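Local coordinates for protein malyl-CoA lyase/beta-methylmalyl-CoA lyase (Methylobacterium extorquens, PDB 5UGR) that belongs to the HpcH/HpaI aldolase/citrate lyase family of TIM-barrel enzymes and carries a magnesium ion in a site of three acidic residues, at residues A[224-238]-A[250-264]. Sequence-based numbering, arbitrary orientation.
Sequences PIDGPFGDFSDPDGY and FEGKWAIHPSQIDLA
Lys253 and Asp226 lie side by side on strands 223-226 and 252-255, the last two parallel strands of a TIM barrel, which helix 235-248 connects in a beta-alpha-beta crossover. Running alongside Asp226 and bending at its last torsion (chi4 56°), Lys253 brings NZ to 2.7 Å from Asp226 OD2, above the carboxylate plane, in a salt bridge. The same NZ donates to Gly227 O and to a water held by Pro228 O, so three acceptors grip the buried ammonium, while Gln210 takes Asp226 OD1.

Tyr238 inserts its ring between Lys253 CE on one face and Gln260 CG on the other, and its hydroxyl donates to Trp254 O (2.8 Å) from above the carbonyl plane. Gly227 CA sits 3.8 Å from the centroid of the Trp254 five-membered ring; the indole, near the magnesium ion, is tied through NE1 to Ser162. Farther along, the rings of Phe232 and His257 form an offset stack with planes 27° apart, and Ile256 CG1 meets the Phe232 edge. Both ends of the Gln260 amide are used: OE1 accepts from Ile256 N, and NE2 donates to Phe229 O at 3.0 Å, with Phe229 O close to the plane of the Gln260 amide.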
loop_
_atom_site.group_PDB
_atom_site.type_symbol
_atom_site.label_atom_id
_atom_site.label_comp_id
_atom_site.label_asym_id
_atom_site.label_seq_id
_atom_site.Cartn_x
_atom_site.Cartn_y
_atom_site.Cartn_z
ATOM N N PRO A 224 16.215 -16.179 12.635
ATOM C CA PRO A 224 17.198 -15.725 11.656
ATOM C C PRO A 224 18.399 -16.682 11.640
ATOM O O PRO A 224 19.072 -16.867 12.678
ATOM C CB PRO A 224 17.616 -14.356 12.198
ATOM C CG PRO A 224 17.172 -14.266 13.621
ATOM C CD PRO A 224 16.375 -15.494 13.945
ATOM N N ILE A 225 18.671 -17.210 10.431
ATOM C CA ILE A 225 19.700 -18.237 10.231
ATOM C C ILE A 225 20.698 -17.725 9.211
ATOM O O ILE A 225 20.322 -17.209 8.140
ATOM C CB ILE A 225 19.083 -19.581 9.726
ATOM C CG1 ILE A 225 17.910 -20.006 10.622
ATOM C CG2 ILE A 225 20.167 -20.633 9.645
ATOM C CD1 ILE A 225 18.238 -20.279 12.053
ATOM N N ASP A 226 22.000 -17.890 9.514
ATOM C CA ASP A 226 23.050 -17.478 8.583
ATOM C C ASP A 226 23.375 -18.635 7.661
ATOM O O ASP A 226 23.332 -19.804 8.080
ATOM C CB ASP A 226 24.292 -17.064 9.392
ATOM C CG ASP A 226 25.331 -16.318 8.579
ATOM O OD1 ASP A 226 24.956 -15.659 7.571
ATOM O OD2 ASP A 226 26.537 -16.484 8.929
ATOM N N GLY A 227 23.759 -18.324 6.432
ATOM C CA GLY A 227 23.974 -19.315 5.395
ATOM C C GLY A 227 25.394 -19.936 5.374
ATOM O O GLY A 227 26.078 -19.983 6.408
ATOM N N PRO A 228 25.821 -20.389 4.208
ATOM C CA PRO A 228 27.021 -21.205 4.109
ATOM C C PRO A 228 28.307 -20.403 4.219
ATOM O O PRO A 228 28.331 -19.214 3.870
ATOM C CB PRO A 228 26.890 -21.833 2.716
ATOM C CG PRO A 228 26.099 -20.801 1.936
ATOM C CD PRO A 228 25.117 -20.230 2.916
ATOM N N PHE A 229 29.379 -21.087 4.663
ATOM C CA PHE A 229 30.755 -20.583 4.710
ATOM C C PHE A 229 31.588 -21.662 4.040
ATOM O O PHE A 229 31.559 -22.818 4.462
ATOM C CB PHE A 229 31.157 -20.402 6.150
ATOM C CG PHE A 229 32.565 -19.887 6.355
ATOM C CD1 PHE A 229 32.824 -18.529 6.330
ATOM C CD2 PHE A 229 33.643 -20.755 6.501
ATOM C CE1 PHE A 229 34.108 -18.049 6.521
ATOM C CE2 PHE A 229 34.932 -20.281 6.718
ATOM C CZ PHE A 229 35.170 -18.928 6.715
ATOM N N GLY A 230 32.278 -21.280 2.957
ATOM C CA GLY A 230 32.889 -22.272 2.063
ATOM C C GLY A 230 34.249 -22.798 2.431
ATOM O O GLY A 230 34.662 -23.858 1.918
ATOM N N ASP A 231 34.972 -22.122 3.312
ATOM C CA ASP A 231 36.343 -22.532 3.528
ATOM C C ASP A 231 36.441 -23.532 4.659
ATOM O O ASP A 231 36.596 -23.183 5.829
ATOM C CB ASP A 231 37.264 -21.324 3.733
ATOM C CG ASP A 231 38.755 -21.715 3.794
ATOM O OD1 ASP A 231 39.067 -22.947 3.766
ATOM O OD2 ASP A 231 39.592 -20.766 3.836
ATOM N N PHE A 232 36.352 -24.810 4.277
ATOM C CA PHE A 232 36.421 -25.922 5.203
ATOM C C PHE A 232 37.744 -26.053 5.943
ATOM O O PHE A 232 37.787 -26.698 7.008
ATOM C CB PHE A 232 36.099 -27.270 4.442
ATOM C CG PHE A 232 34.883 -27.198 3.603
ATOM C CD1 PHE A 232 33.858 -26.290 3.943
ATOM C CD2 PHE A 232 34.739 -27.949 2.454
ATOM C CE1 PHE A 232 32.709 -26.179 3.176
ATOM C CE2 PHE A 232 33.563 -27.845 1.683
ATOM C CZ PHE A 232 32.572 -26.953 2.021
ATOM N N SER A 233 38.792 -25.474 5.365
ATOM C CA SER A 233 40.119 -25.506 5.991
ATOM C C SER A 233 40.292 -24.399 7.034
ATOM O O SER A 233 41.380 -24.325 7.631
ATOM C CB SER A 233 41.225 -25.360 4.934
ATOM O OG SER A 233 41.359 -23.976 4.492
ATOM N N ASP A 234 39.247 -23.577 7.250
ATOM C CA ASP A 234 39.361 -22.396 8.108
ATOM C C ASP A 234 38.291 -22.377 9.180
ATOM O O ASP A 234 37.395 -21.519 9.179
ATOM C CB ASP A 234 39.322 -21.120 7.257
ATOM C CG ASP A 234 39.554 -19.850 8.082
ATOM O OD1 ASP A 234 40.100 -19.977 9.206
ATOM O OD2 ASP A 234 39.231 -18.722 7.567
ATOM N N PRO A 235 38.391 -23.276 10.153
ATOM C CA PRO A 235 37.459 -23.221 11.281
ATOM C C PRO A 235 37.495 -21.936 12.100
ATOM O O PRO A 235 36.441 -21.515 12.632
ATOM C CB PRO A 235 37.838 -24.451 12.131
ATOM C CG PRO A 235 39.260 -24.756 11.772
ATOM C CD PRO A 235 39.321 -24.427 10.285
ATOM N N ASP A 236 38.670 -21.290 12.196
ATOM C CA ASP A 236 38.709 -20.032 12.868
ATOM C C ASP A 236 37.859 -18.962 12.167
ATOM O O ASP A 236 37.145 -18.181 12.817
ATOM C CB ASP A 236 40.126 -19.495 12.931
ATOM C CG ASP A 236 41.062 -20.294 13.843
ATOM O OD1 ASP A 236 40.647 -21.116 14.651
ATOM O OD2 ASP A 236 42.276 -20.097 13.711
ATOM N N GLY A 237 37.925 -18.937 10.852
ATOM C CA GLY A 237 37.091 -18.040 10.099
ATOM C C GLY A 237 35.601 -18.378 10.210
ATOM O O GLY A 237 34.744 -17.475 10.301
ATOM N N TYR A 238 35.262 -19.667 10.203
ATOM C CA TYR A 238 33.872 -20.084 10.395
ATOM C C TYR A 238 33.386 -19.572 11.730
ATOM O O TYR A 238 32.270 -18.991 11.820
ATOM C CB TYR A 238 33.720 -21.602 10.321
ATOM C CG TYR A 238 32.312 -22.069 10.442
ATOM C CD1 TYR A 238 31.688 -22.225 11.685
ATOM C CD2 TYR A 238 31.542 -22.321 9.313
ATOM C CE1 TYR A 238 30.351 -22.613 11.781
ATOM C CE2 TYR A 238 30.201 -22.705 9.421
ATOM C CZ TYR A 238 29.617 -22.864 10.639
ATOM O OH TYR A 238 28.282 -23.214 10.738
ATOM N N PHE A 250 21.364 -13.711 15.559
ATOM C CA PHE A 250 21.076 -14.904 14.756
ATOM C C PHE A 250 21.070 -16.149 15.648
ATOM O O PHE A 250 21.789 -16.211 16.659
ATOM C CB PHE A 250 22.121 -15.114 13.667
ATOM C CG PHE A 250 21.917 -14.287 12.412
ATOM C CD1 PHE A 250 21.941 -12.886 12.442
ATOM C CD2 PHE A 250 21.578 -14.909 11.239
ATOM C CE1 PHE A 250 21.690 -12.134 11.291
ATOM C CE2 PHE A 250 21.346 -14.176 10.096
ATOM C CZ PHE A 250 21.395 -12.779 10.123
ATOM N N GLU A 251 20.264 -17.124 15.247
ATOM C CA GLU A 251 20.004 -18.309 16.047
ATOM C C GLU A 251 20.724 -19.544 15.594
ATOM O O GLU A 251 20.765 -20.520 16.351
ATOM C CB GLU A 251 18.455 -18.536 15.925
ATOM C CG GLU A 251 17.890 -19.557 16.737
ATOM C CD GLU A 251 16.401 -19.361 16.868
ATOM O OE1 GLU A 251 15.833 -20.413 17.152
ATOM O OE2 GLU A 251 15.945 -18.165 16.776
ATOM N N GLY A 252 21.262 -19.536 14.360
ATOM C CA GLY A 252 21.999 -20.692 13.846
ATOM C C GLY A 252 22.670 -20.402 12.545
ATOM O O GLY A 252 22.570 -19.275 12.016
ATOM N N LYS A 253 23.398 -21.405 12.033
ATOM C CA LYS A 253 24.169 -21.252 10.803
ATOM C C LYS A 253 24.241 -22.580 10.071
ATOM O O LYS A 253 24.206 -23.692 10.676
ATOM C CB LYS A 253 25.591 -20.748 11.081
ATOM C CG LYS A 253 26.441 -20.374 9.869
ATOM C CD LYS A 253 27.719 -19.658 10.232
ATOM C CE LYS A 253 28.621 -19.395 9.046
ATOM N NZ LYS A 253 27.904 -18.633 7.992
ATOM N N TRP A 254 24.344 -22.454 8.731
ATOM C CA TRP A 254 24.510 -23.638 7.927
ATOM C C TRP A 254 25.859 -24.326 8.170
ATOM O O TRP A 254 26.870 -23.688 8.405
ATOM C CB TRP A 254 24.404 -23.340 6.434
ATOM C CG TRP A 254 23.036 -22.943 5.971
ATOM C CD1 TRP A 254 21.998 -22.401 6.701
ATOM C CD2 TRP A 254 22.603 -22.973 4.621
ATOM N NE1 TRP A 254 20.936 -22.136 5.873
ATOM C CE2 TRP A 254 21.280 -22.466 4.581
ATOM C CE3 TRP A 254 23.205 -23.377 3.445
ATOM C CZ2 TRP A 254 20.574 -22.364 3.397
ATOM C CZ3 TRP A 254 22.522 -23.284 2.275
ATOM C CH2 TRP A 254 21.215 -22.765 2.237
ATOM N N ALA A 255 25.811 -25.647 7.995
ATOM C CA ALA A 255 26.974 -26.494 7.844
ATOM C C ALA A 255 26.895 -27.131 6.450
ATOM O O ALA A 255 25.905 -27.786 6.101
ATOM C CB ALA A 255 27.035 -27.553 8.942
ATOM N N ILE A 256 27.934 -26.932 5.678
ATOM C CA ILE A 256 28.025 -27.559 4.352
ATOM C C ILE A 256 29.202 -28.530 4.290
ATOM O O ILE A 256 29.497 -29.085 3.223
ATOM C CB ILE A 256 28.032 -26.540 3.181
ATOM C CG1 ILE A 256 29.196 -25.579 3.257
ATOM C CG2 ILE A 256 26.715 -25.759 3.090
ATOM C CD1 ILE A 256 29.411 -24.841 1.930
ATOM N N HIS A 257 29.850 -28.741 5.419
ATOM C CA HIS A 257 30.895 -29.770 5.614
ATOM C C HIS A 257 30.727 -30.265 7.024
ATOM O O HIS A 257 30.396 -29.479 7.934
ATOM C CB HIS A 257 32.248 -29.126 5.464
ATOM C CG HIS A 257 33.388 -30.081 5.538
ATOM N ND1 HIS A 257 34.018 -30.424 6.726
ATOM C CD2 HIS A 257 34.030 -30.758 4.563
ATOM C CE1 HIS A 257 34.989 -31.281 6.470
ATOM N NE2 HIS A 257 35.021 -31.503 5.164
ATOM N N PRO A 258 30.896 -31.589 7.258
ATOM C CA PRO A 258 30.588 -32.099 8.589
ATOM C C PRO A 258 31.303 -31.435 9.766
ATOM O O PRO A 258 30.756 -31.352 10.874
ATOM C CB PRO A 258 30.954 -33.599 8.478
ATOM C CG PRO A 258 30.860 -33.907 7.032
ATOM C CD PRO A 258 31.283 -32.666 6.321
ATOM N N SER A 259 32.516 -30.960 9.538
ATOM C CA SER A 259 33.288 -30.229 10.558
ATOM C C SER A 259 32.598 -28.981 11.099
ATOM O O SER A 259 32.845 -28.565 12.211
ATOM C CB SER A 259 34.634 -29.808 10.011
ATOM O OG SER A 259 34.529 -28.800 8.979
ATOM N N GLN A 260 31.704 -28.432 10.316
ATOM C CA GLN A 260 31.039 -27.206 10.715
ATOM C C GLN A 260 29.887 -27.403 11.703
ATOM O O GLN A 260 29.487 -26.467 12.387
ATOM C CB GLN A 260 30.586 -26.428 9.506
ATOM C CG GLN A 260 31.720 -25.926 8.664
ATOM C CD GLN A 260 31.291 -25.311 7.369
ATOM O OE1 GLN A 260 30.169 -25.534 6.876
ATOM N NE2 GLN A 260 32.194 -24.566 6.756
ATOM N N ILE A 261 29.404 -28.631 11.821
ATOM C CA ILE A 261 28.289 -28.928 12.714
ATOM C C ILE A 261 28.597 -28.625 14.163
ATOM O O ILE A 261 27.816 -27.919 14.818
ATOM C CB ILE A 261 27.828 -30.389 12.566
ATOM C CG1 ILE A 261 27.296 -30.665 11.144
ATOM C CG2 ILE A 261 26.744 -30.735 13.569
ATOM C CD1 ILE A 261 27.099 -32.137 10.830
ATOM N N ASP A 262 29.738 -29.117 14.671
ATOM C CA ASP A 262 30.080 -28.901 16.079
ATOM C C ASP A 262 30.361 -27.411 16.315
ATOM O O ASP A 262 30.065 -26.873 17.396
ATOM C CB ASP A 262 31.300 -29.736 16.480
ATOM C CG ASP A 262 30.971 -31.213 16.681
ATOM O OD1 ASP A 262 29.792 -31.617 16.686
ATOM O OD2 ASP A 262 31.933 -31.988 16.787
ATOM N N LEU A 263 30.931 -26.748 15.311
ATOM C CA LEU A 263 31.288 -25.327 15.455
ATOM C C LEU A 263 30.004 -24.488 15.620
ATOM O O LEU A 263 29.922 -23.661 16.526
ATOM C CB LEU A 263 32.148 -24.792 14.311
ATOM C CG LEU A 263 33.461 -25.486 14.020
ATOM C CD1 LEU A 263 34.107 -24.908 12.801
ATOM C CD2 LEU A 263 34.364 -25.366 15.214
ATOM N N ALA A 264 28.986 -24.766 14.791
ATOM C CA ALA A 264 27.692 -24.054 14.882
ATOM C C ALA A 264 26.997 -24.409 16.172
ATOM O O ALA A 264 26.464 -23.514 16.876
ATOM C CB ALA A 264 26.807 -24.364 13.690
HETATM O O HOH W 1 29.042 -17.365 5.770
HETATM O O HOH W 2 28.544 -23.444 6.153
HETATM O O HOH W 3 34.807 -24.066 7.957
HETATM O O HOH W 4 35.999 -26.430 9.063
#